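Local coordinates for sugar fermentation stimulation protein homolog (Pyrococcus furiosus, PDB 4DA2) that probably binds DNA and, with an OB fold joined to a PD-(D/E)xK nuclease domain, holds two calcium ions at its metal site, at residues M5-L10 with L213-S218; C103-R108 with Y119-S124; S115-L120 with F129-S134. The protein carries 1 engineered substitution. All coordinates share one frame; numbering follows the deposited sequence.

How the interactions relate
Interactions 2 and 3 are neighbours and interaction 1 stands apart from them, yet all three reach the same mixed sheet. The strand 115-122 pairs with 104-108 in interaction 2 and with 127-139 in interaction 3, so the two share Tyr119 and Leu120; their centres lie 11 Å apart, and Ile121 packs on Val130 where they meet. Interaction 1, centred 26 Å from interaction 2 and 24 Å from interaction 3, joins residues 5-10 to 213-218, near the two ends of the chain, and the other two fall between. The sheet thus carries the calcium site on one side of the chain's centre and, on the other, the passage toward the OB-fold strands.

Interaction 1 of 3, residues M5-L10 with L213-S218; sequences MEVSPL and LHMELS
Leu10 and Met215 reach toward each other tip to tip, and their methyl groups carry most of this small, largely apolar contact. Met215 CG is anti to the backbone N (chi1 -177°), and the chain bends at its last torsion (chi3 59°), which sets CE beside the forked end of Leu10. Met215 CE lies 3.9 Å from Leu10 CD1 and 4.0 Å from Leu10 CD2, so the methyl meets both branches almost equally. The sulfur touches two neighbours: Met215 SD is 4.1 Å from Leu10 CD2 and 4.2 Å from Val7 CB. Leu10 CD2 also extends past the methionine to the backbone, where it comes 3.7 Å from Leu217 O. An alanine in place of Met215 would probably leave a gap between the Leu10 methyls and Val7, leaving the Leu10 methyls less firmly held on that side.

No direct hydrogen bond crosses between 5-10 and 213-218. One water does the polar work instead, donating to Val7 O at 2.7 Å and to Ser218 O at 2.8 Å, and thus bridging two carbonyl acceptors. Ser218 OG turns to Glu220. Beyond the pair, Ile76 of strand 75-78 touches both Leu10 and Met215, while Leu83 of helix 81-93 packs on Val7.

The chain leaves strand 2-6 here, makes a cis peptide bond before Pro9 and goes on to strand 11-18, the first of the OB-fold sheet; residues 213-218 lead off strand 207-215 of the larger sheet. Plain apolar packing with one bridging water, this contact belongs to the junction between the N-terminal OB fold and the sheet of the PD-(D/E)xK nuclease fold.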
loop_
_atom_site.group_PDB
_atom_site.type_symbol
_atom_site.label_atom_id
_atom_site.label_comp_id
_atom_site.label_asym_id
_atom_site.label_seq_id
_atom_site.Cartn_x
_atom_site.Cartn_y
_atom_site.Cartn_z
ATOM N N MET A 5 12.052 2.256 -9.005
ATOM C CA MET A 5 11.594 1.693 -10.267
ATOM C C MET A 5 10.873 2.796 -11.074
ATOM O O MET A 5 10.716 3.909 -10.594
ATOM C CB MET A 5 10.628 0.519 -10.049
ATOM C CG MET A 5 9.468 0.798 -9.082
ATOM S SD MET A 5 8.302 -0.569 -8.897
ATOM C CE MET A 5 7.538 -0.641 -10.517
ATOM N N GLU A 6 10.440 2.428 -12.272
ATOM C CA GLU A 6 9.755 3.333 -13.185
ATOM C C GLU A 6 8.550 2.639 -13.778
ATOM O O GLU A 6 8.596 1.445 -14.088
ATOM C CB GLU A 6 10.700 3.759 -14.309
ATOM C CG GLU A 6 11.930 4.499 -13.840
ATOM C CD GLU A 6 12.978 4.655 -14.924
ATOM O OE1 GLU A 6 12.938 3.911 -15.937
ATOM O OE2 GLU A 6 13.850 5.520 -14.745
ATOM N N VAL A 7 7.478 3.401 -13.948
ATOM C CA VAL A 7 6.283 2.925 -14.618
ATOM C C VAL A 7 6.170 3.662 -15.950
ATOM O O VAL A 7 6.178 4.888 -15.993
ATOM C CB VAL A 7 5.038 3.192 -13.757
ATOM C CG1 VAL A 7 3.749 2.900 -14.531
ATOM C CG2 VAL A 7 5.106 2.375 -12.477
ATOM N N SER A 8 6.069 2.896 -17.028
ATOM C CA SER A 8 5.946 3.441 -18.379
ATOM C C SER A 8 4.984 2.556 -19.211
ATOM O O SER A 8 5.046 1.331 -19.106
ATOM C CB SER A 8 7.341 3.442 -19.024
ATOM O OG SER A 8 7.329 4.198 -20.215
ATOM N N PRO A 9 4.070 3.164 -19.996
ATOM C CA PRO A 9 3.755 4.595 -20.073
ATOM C C PRO A 9 2.767 5.039 -18.989
ATOM O O PRO A 9 2.023 4.219 -18.446
ATOM C CB PRO A 9 3.083 4.726 -21.446
ATOM C CG PRO A 9 2.459 3.422 -21.681
ATOM C CD PRO A 9 3.289 2.380 -20.976
ATOM N N LEU A 10 2.740 6.337 -18.718
ATOM C CA LEU A 10 1.891 6.906 -17.704
ATOM C C LEU A 10 0.979 7.915 -18.393
ATOM O O LEU A 10 1.462 8.828 -19.061
ATOM C CB LEU A 10 2.755 7.554 -16.608
ATOM C CG LEU A 10 2.106 7.781 -15.250
ATOM C CD1 LEU A 10 1.577 6.470 -14.674
ATOM C CD2 LEU A 10 3.104 8.472 -14.295
ATOM N N LEU A 213 6.510 6.841 0.151
ATOM C CA LEU A 213 6.716 6.627 -1.263
ATOM C C LEU A 213 5.840 7.600 -2.029
ATOM O O LEU A 213 4.835 8.078 -1.494
ATOM C CB LEU A 213 6.312 5.204 -1.673
ATOM C CG LEU A 213 7.269 4.060 -1.350
ATOM C CD1 LEU A 213 7.126 3.589 0.107
ATOM C CD2 LEU A 213 6.992 2.931 -2.303
ATOM N N HIS A 214 6.258 7.917 -3.243
ATOM C CA HIS A 214 5.417 8.624 -4.205
ATOM C C HIS A 214 5.925 8.304 -5.604
ATOM O O HIS A 214 6.980 7.656 -5.785
ATOM C CB HIS A 214 5.370 10.145 -3.929
ATOM C CG HIS A 214 6.674 10.836 -4.180
ATOM N ND1 HIS A 214 7.606 11.055 -3.187
ATOM C CD2 HIS A 214 7.220 11.320 -5.319
ATOM C CE1 HIS A 214 8.669 11.652 -3.698
ATOM N NE2 HIS A 214 8.462 11.827 -4.992
ATOM N N MET A 215 5.163 8.739 -6.609
ATOM C CA MET A 215 5.550 8.624 -7.987
ATOM C C MET A 215 5.626 10.044 -8.549
ATOM O O MET A 215 4.810 10.911 -8.175
ATOM C CB MET A 215 4.537 7.783 -8.749
ATOM C CG MET A 215 4.917 7.551 -10.226
ATOM S SD MET A 215 3.984 6.187 -11.024
ATOM C CE MET A 215 2.295 6.695 -10.856
ATOM N N GLU A 216 6.654 10.289 -9.353
ATOM C CA GLU A 216 6.817 11.562 -10.037
ATOM C C GLU A 216 6.026 11.491 -11.327
ATOM O O GLU A 216 5.728 10.406 -11.804
ATOM C CB GLU A 216 8.283 11.790 -10.368
ATOM C CG GLU A 216 9.213 11.707 -9.150
ATOM C CD GLU A 216 9.223 13.007 -8.387
ATOM O OE1 GLU A 216 8.863 14.028 -9.006
ATOM O OE2 GLU A 216 9.581 13.028 -7.187
ATOM N N LEU A 217 5.719 12.651 -11.899
ATOM C CA LEU A 217 4.973 12.709 -13.158
ATOM C C LEU A 217 5.689 11.977 -14.284
ATOM O O LEU A 217 5.039 11.495 -15.214
ATOM C CB LEU A 217 4.707 14.164 -13.573
ATOM C CG LEU A 217 4.020 15.052 -12.528
ATOM C CD1 LEU A 217 3.912 16.496 -13.017
ATOM C CD2 LEU A 217 2.660 14.499 -12.154
ATOM N N SER A 218 7.019 11.889 -14.178
ATOM C CA SER A 218 7.865 11.087 -15.056
ATOM C C SER A 218 7.634 9.556 -14.992
ATOM O O SER A 218 8.126 8.815 -15.830
ATOM C CB SER A 218 9.337 11.372 -14.727
ATOM O OG SER A 218 9.660 10.815 -13.442
HETATM O O HOH W 1 6.750 7.086 -17.510
#

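Interaction 2 of 3, residues C103-R108 with Y119-S124; sequences CRIIKR and YLIECS. Engineered in segment 119-124: Ile121 (natural residue Leu).
Ile105 and Tyr119 meet obliquely on one face of an antiparallel pair, where Ile105 CD1 makes an off-centre CH-pi contact 4.2 Å from the centroid of the tyrosine ring. Arg108 CG lies near the plane of that ring, at its edge. Beside them Ile105 CG1 packs 3.7 Å from CG1 of the engineered Ile121. Leu120 and Lys107 lie side by side on the other face, pointing the same way. Ile106 CG1 stands between the backbone N and the carbonyl carbon (chi1 62°), 4.0 Å from Leu120 CG, and Ile106 CD1 reaches Leu120 CD2 at 3.7 Å.

A classic beta bulge sets this register: Ile106 and Lys107 both face Leu120, whose carbonyl oxygen accepts from Ile106 N at 3.0 Å and from Lys107 N at 3.2 Å. Leu120 N returns a bond to Lys107 O. Farther along, Arg104 and Glu122 exchange two backbone bonds, and the Cys103-Cys123 disulfide (SG to SG 2.1 Å) ties the end of the ladder covalently.

Tyr119 OH is held by Glu89 of helix 81-93, which lies against the ring's side of the sheet. Across the other edge of strand 115-122, strand 127-139 continues the sheet, with Ile128 and Val130 against Ile121.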
loop_
_atom_site.group_PDB
_atom_site.type_symbol
_atom_site.label_atom_id
_atom_site.label_comp_id
_atom_site.label_asym_id
_atom_site.label_seq_id
_atom_site.Cartn_x
_atom_site.Cartn_y
_atom_site.Cartn_z
ATOM N N CYS A 103 17.911 -11.010 3.134
ATOM C CA CYS A 103 16.605 -11.682 3.127
ATOM C C CYS A 103 15.939 -11.521 1.775
ATOM O O CYS A 103 16.105 -10.491 1.109
ATOM C CB CYS A 103 15.666 -11.080 4.169
ATOM S SG CYS A 103 16.285 -10.970 5.828
ATOM N N ARG A 104 15.148 -12.520 1.385
ATOM C CA ARG A 104 14.408 -12.465 0.126
ATOM C C ARG A 104 13.026 -13.109 0.247
ATOM O O ARG A 104 12.805 -13.948 1.128
ATOM C CB ARG A 104 15.196 -13.172 -0.973
ATOM C CG ARG A 104 15.460 -14.645 -0.677
ATOM C CD ARG A 104 16.279 -15.324 -1.736
ATOM N NE ARG A 104 16.283 -16.764 -1.478
ATOM C CZ ARG A 104 15.626 -17.664 -2.200
ATOM N NH1 ARG A 104 14.923 -17.306 -3.275
ATOM N NH2 ARG A 104 15.688 -18.938 -1.849
ATOM N N ILE A 105 12.105 -12.731 -0.647
ATOM C CA ILE A 105 10.751 -13.347 -0.650
ATOM C C ILE A 105 10.879 -14.778 -1.184
ATOM O O ILE A 105 11.519 -15.006 -2.217
ATOM C CB ILE A 105 9.736 -12.499 -1.487
ATOM C CG1 ILE A 105 9.563 -11.116 -0.831
ATOM C CG2 ILE A 105 8.378 -13.218 -1.614
ATOM C CD1 ILE A 105 9.086 -9.994 -1.784
ATOM N N ILE A 106 10.303 -15.734 -0.460
ATOM C CA ILE A 106 10.257 -17.125 -0.907
ATOM C C ILE A 106 8.830 -17.597 -1.190
ATOM O O ILE A 106 8.630 -18.571 -1.928
ATOM C CB ILE A 106 10.979 -18.092 0.080
ATOM C CG1 ILE A 106 10.312 -18.089 1.469
ATOM C CG2 ILE A 106 12.461 -17.743 0.178
ATOM C CD1 ILE A 106 10.713 -19.263 2.368
ATOM N N LYS A 107 7.833 -16.918 -0.616
ATOM C CA LYS A 107 6.430 -17.256 -0.900
ATOM C C LYS A 107 5.611 -15.991 -0.912
ATOM O O LYS A 107 5.808 -15.122 -0.061
ATOM C CB LYS A 107 5.820 -18.169 0.163
ATOM C CG LYS A 107 6.226 -19.633 0.118
ATOM C CD LYS A 107 5.556 -20.420 1.248
ATOM C CE LYS A 107 5.933 -21.900 1.199
ATOM N NZ LYS A 107 5.447 -22.631 2.401
ATOM N N ARG A 108 4.698 -15.910 -1.875
ATOM C CA ARG A 108 3.704 -14.821 -1.942
ATOM C C ARG A 108 2.337 -15.381 -1.562
ATOM O O ARG A 108 1.983 -16.494 -1.943
ATOM C CB ARG A 108 3.661 -14.174 -3.322
ATOM C CG ARG A 108 4.914 -13.356 -3.661
ATOM C CD ARG A 108 5.054 -13.102 -5.153
ATOM N NE ARG A 108 6.394 -12.586 -5.451
ATOM C CZ ARG A 108 6.749 -12.019 -6.600
ATOM N NH1 ARG A 108 5.870 -11.879 -7.584
ATOM N NH2 ARG A 108 7.992 -11.586 -6.765
ATOM N N TYR A 119 3.581 -11.931 2.346
ATOM C CA TYR A 119 4.901 -12.558 2.084
ATOM C C TYR A 119 5.411 -13.451 3.191
ATOM O O TYR A 119 5.244 -13.153 4.373
ATOM C CB TYR A 119 5.981 -11.485 1.820
ATOM C CG TYR A 119 5.594 -10.425 0.785
ATOM C CD1 TYR A 119 5.578 -10.727 -0.575
ATOM C CD2 TYR A 119 5.266 -9.131 1.174
ATOM C CE1 TYR A 119 5.221 -9.777 -1.528
ATOM C CE2 TYR A 119 4.913 -8.151 0.228
ATOM C CZ TYR A 119 4.903 -8.479 -1.123
ATOM O OH TYR A 119 4.535 -7.539 -2.067
ATOM N N LEU A 120 6.068 -14.540 2.784
ATOM C CA LEU A 120 7.008 -15.233 3.644
ATOM C C LEU A 120 8.368 -14.899 3.081
ATOM O O LEU A 120 8.629 -15.104 1.896
ATOM C CB LEU A 120 6.801 -16.748 3.635
ATOM C CG LEU A 120 7.797 -17.497 4.519
ATOM C CD1 LEU A 120 7.671 -17.050 5.973
ATOM C CD2 LEU A 120 7.617 -19.025 4.399
ATOM N N ILE A 121 9.200 -14.355 3.960
ATOM C CA ILE A 121 10.546 -13.895 3.621
ATOM C C ILE A 121 11.560 -14.754 4.376
ATOM O O ILE A 121 11.375 -15.066 5.552
ATOM C CB ILE A 121 10.678 -12.398 3.931
ATOM C CG1 ILE A 121 9.916 -11.620 2.860
ATOM C CG2 ILE A 121 12.161 -11.918 3.951
ATOM C CD1 ILE A 121 9.714 -10.153 3.179
ATOM N N GLU A 122 12.611 -15.156 3.675
ATOM C CA GLU A 122 13.642 -15.994 4.273
ATOM C C GLU A 122 14.911 -15.208 4.476
ATOM O O GLU A 122 15.407 -14.551 3.544
ATOM C CB GLU A 122 13.894 -17.250 3.430
ATOM C CG GLU A 122 14.916 -18.211 4.076
ATOM C CD GLU A 122 15.179 -19.471 3.245
ATOM O OE1 GLU A 122 14.475 -19.708 2.242
ATOM O OE2 GLU A 122 16.087 -20.231 3.621
ATOM N N CYS A 123 15.423 -15.260 5.705
ATOM C CA CYS A 123 16.676 -14.581 6.072
ATOM C C CYS A 123 17.739 -15.626 6.470
ATOM O O CYS A 123 17.451 -16.840 6.483
ATOM C CB CYS A 123 16.445 -13.635 7.243
ATOM S SG CYS A 123 15.212 -12.352 6.898
ATOM N N SER A 124 18.939 -15.153 6.804
ATOM C CA SER A 124 20.009 -16.039 7.269
ATOM C C SER A 124 19.626 -16.858 8.494
ATOM O O SER A 124 19.881 -18.064 8.540
ATOM C CB SER A 124 21.275 -15.251 7.579
ATOM O OG SER A 124 21.934 -14.895 6.386
#

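Interaction 3 of 3, residues S115-L120 with F129-S134; sequences SRLDYL and FVETKS. With CA (calcium ion), chain C; CA (calcium ion), chain D.
Asp118 enters the contact with CB 3.4 Å from Val130 O, and its CG stands anti to the carbonyl carbon (chi1 -69°). Both carboxylate oxygens bind calcium. Asp118 OD1 binds one ion at 2.3 Å and reaches the other at a longer 2.9 Å. Asp118 OD2 binds that second calcium at 2.4 Å and also accepts from Thr132 N (2.7 Å) and Thr132 OG1, which approach from opposite faces of the carboxylate plane. This double grip, with the metals, fixes the rotation of the group.

Glu131 bends at chi2 (60°), which turns CD toward Asp118; its OE2 binds the second calcium, while Glu131 OE1 takes the N-H of Asp118 N at 2.8 Å, nearly along the C-O axis. Lys133 NZ makes a salt bridge to Glu131 OE2 and also donates to a calcium-bound water. Thr132 O and three waters complete this ion's shell. The first calcium is completed by Glu109 and by waters, one of which also links Arg116 O to Glu131 OE1.

Away from the metals, Tyr119 and Val130 trade backbone bonds, and Leu120 CD1 sits over the centre of the Phe129 ring, 3.6 Å from its centroid.

An aspartate at the break in one hairpin strand, with Glu131 and Lys133 of a Glu-x-Lys on the next, is consistent with the PD-(D/E)xK nuclease signature; the aspartate and glutamate bind metal, the lysine bonds the glutamate.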
loop_
_atom_site.group_PDB
_atom_site.type_symbol
_atom_site.label_atom_id
_atom_site.label_comp_id
_atom_site.label_asym_id
_atom_site.label_seq_id
_atom_site.Cartn_x
_atom_site.Cartn_y
_atom_site.Cartn_z
ATOM N N SER A 115 -6.504 -17.074 7.023
ATOM C CA SER A 115 -6.334 -16.071 5.997
ATOM C C SER A 115 -5.064 -16.325 5.161
ATOM O O SER A 115 -4.526 -17.434 5.142
ATOM C CB SER A 115 -6.300 -14.687 6.680
ATOM O OG SER A 115 -6.459 -13.645 5.746
ATOM N N ARG A 116 -4.600 -15.291 4.460
ATOM C CA ARG A 116 -3.312 -15.323 3.757
ATOM C C ARG A 116 -2.618 -14.004 4.047
ATOM O O ARG A 116 -3.272 -12.953 4.035
ATOM C CB ARG A 116 -3.504 -15.426 2.233
ATOM C CG ARG A 116 -4.070 -16.785 1.759
ATOM C CD ARG A 116 -4.247 -16.835 0.270
ATOM N NE ARG A 116 -4.199 -18.219 -0.208
ATOM C CZ ARG A 116 -5.251 -18.950 -0.549
ATOM N NH1 ARG A 116 -6.480 -18.453 -0.474
ATOM N NH2 ARG A 116 -5.061 -20.196 -0.965
ATOM N N LEU A 117 -1.314 -14.049 4.305
ATOM C CA LEU A 117 -0.540 -12.808 4.455
ATOM C C LEU A 117 0.315 -12.607 3.211
ATOM O O LEU A 117 0.584 -13.559 2.482
ATOM C CB LEU A 117 0.335 -12.874 5.699
ATOM C CG LEU A 117 -0.402 -12.979 7.032
ATOM C CD1 LEU A 117 0.615 -13.149 8.187
ATOM C CD2 LEU A 117 -1.302 -11.763 7.254
ATOM N N ASP A 118 0.766 -11.373 2.976
ATOM C CA ASP A 118 1.410 -11.043 1.710
ATOM C C ASP A 118 2.652 -11.844 1.387
ATOM O O ASP A 118 2.772 -12.352 0.257
ATOM C CB ASP A 118 1.766 -9.559 1.642
ATOM C CG ASP A 118 0.565 -8.693 1.537
ATOM O OD1 ASP A 118 -0.487 -9.151 1.026
ATOM O OD2 ASP A 118 0.648 -7.509 1.950
ATOM N N TYR A 119 3.581 -11.931 2.346
ATOM C CA TYR A 119 4.901 -12.558 2.084
ATOM C C TYR A 119 5.411 -13.451 3.191
ATOM O O TYR A 119 5.244 -13.153 4.373
ATOM C CB TYR A 119 5.981 -11.485 1.820
ATOM C CG TYR A 119 5.594 -10.425 0.785
ATOM C CD1 TYR A 119 5.578 -10.727 -0.575
ATOM C CD2 TYR A 119 5.266 -9.131 1.174
ATOM C CE1 TYR A 119 5.221 -9.777 -1.528
ATOM C CE2 TYR A 119 4.913 -8.151 0.228
ATOM C CZ TYR A 119 4.903 -8.479 -1.123
ATOM O OH TYR A 119 4.535 -7.539 -2.067
ATOM N N LEU A 120 6.068 -14.540 2.784
ATOM C CA LEU A 120 7.008 -15.233 3.644
ATOM C C LEU A 120 8.368 -14.899 3.081
ATOM O O LEU A 120 8.629 -15.104 1.896
ATOM C CB LEU A 120 6.801 -16.748 3.635
ATOM C CG LEU A 120 7.797 -17.497 4.519
ATOM C CD1 LEU A 120 7.671 -17.050 5.973
ATOM C CD2 LEU A 120 7.617 -19.025 4.399
ATOM N N PHE A 129 7.078 -13.585 8.363
ATOM C CA PHE A 129 5.852 -13.258 7.624
ATOM C C PHE A 129 5.669 -11.747 7.603
ATOM O O PHE A 129 5.756 -11.091 8.656
ATOM C CB PHE A 129 4.650 -13.919 8.296
ATOM C CG PHE A 129 4.604 -15.397 8.110
ATOM C CD1 PHE A 129 4.088 -15.943 6.927
ATOM C CD2 PHE A 129 5.138 -16.251 9.086
ATOM C CE1 PHE A 129 4.045 -17.355 6.745
ATOM C CE2 PHE A 129 5.115 -17.652 8.910
ATOM C CZ PHE A 129 4.578 -18.199 7.734
ATOM N N VAL A 130 5.431 -11.198 6.413
ATOM C CA VAL A 130 5.263 -9.750 6.259
ATOM C C VAL A 130 3.957 -9.431 5.528
ATOM O O VAL A 130 3.715 -9.957 4.435
ATOM C CB VAL A 130 6.476 -9.097 5.524
ATOM C CG1 VAL A 130 6.249 -7.584 5.379
ATOM C CG2 VAL A 130 7.767 -9.393 6.264
ATOM N N GLU A 131 3.109 -8.610 6.164
ATOM C CA GLU A 131 1.890 -8.102 5.548
ATOM C C GLU A 131 2.097 -6.620 5.243
ATOM O O GLU A 131 2.599 -5.866 6.105
ATOM C CB GLU A 131 0.679 -8.312 6.485
ATOM C CG GLU A 131 -0.656 -7.710 6.010
ATOM C CD GLU A 131 -1.115 -8.287 4.669
ATOM O OE1 GLU A 131 -0.743 -9.449 4.371
ATOM O OE2 GLU A 131 -1.814 -7.562 3.902
ATOM N N THR A 132 1.755 -6.211 4.017
ATOM C CA THR A 132 1.877 -4.798 3.659
ATOM C C THR A 132 0.488 -4.202 3.495
ATOM O O THR A 132 -0.423 -4.874 2.973
ATOM C CB THR A 132 2.760 -4.564 2.411
ATOM O OG1 THR A 132 2.163 -5.214 1.280
ATOM C CG2 THR A 132 4.152 -5.138 2.631
ATOM N N LYS A 133 0.287 -2.991 4.010
ATOM C CA LYS A 133 -1.021 -2.308 3.853
ATOM C C LYS A 133 -0.905 -0.919 3.233
ATOM O O LYS A 133 0.049 -0.211 3.493
ATOM C CB LYS A 133 -1.721 -2.182 5.204
ATOM C CG LYS A 133 -1.982 -3.538 5.871
ATOM C CD LYS A 133 -3.428 -3.897 5.828
ATOM C CE LYS A 133 -3.685 -5.317 6.310
ATOM N NZ LYS A 133 -3.951 -6.158 5.102
ATOM N N SER A 134 -1.892 -0.551 2.412
ATOM C CA SER A 134 -1.942 0.788 1.836
ATOM C C SER A 134 -2.277 1.821 2.906
ATOM O O SER A 134 -3.254 1.658 3.653
ATOM C CB SER A 134 -2.999 0.849 0.747
ATOM O OG SER A 134 -3.075 2.166 0.188
HETATM CA CA CA C . -1.512 -6.590 1.768
HETATM CA CA CA D . -2.424 -10.182 0.332
HETATM O O HOH W 2 -2.566 -10.734 2.756
HETATM O O HOH W 3 -3.571 -5.557 2.503
HETATM O O HOH W 4 -3.453 -8.038 0.799
HETATM O O HOH W 5 -0.481 -6.185 -0.432
HETATM O O HOH W 6 -4.832 -11.069 0.725
HETATM O O HOH W 7 -2.553 -9.383 -1.556
#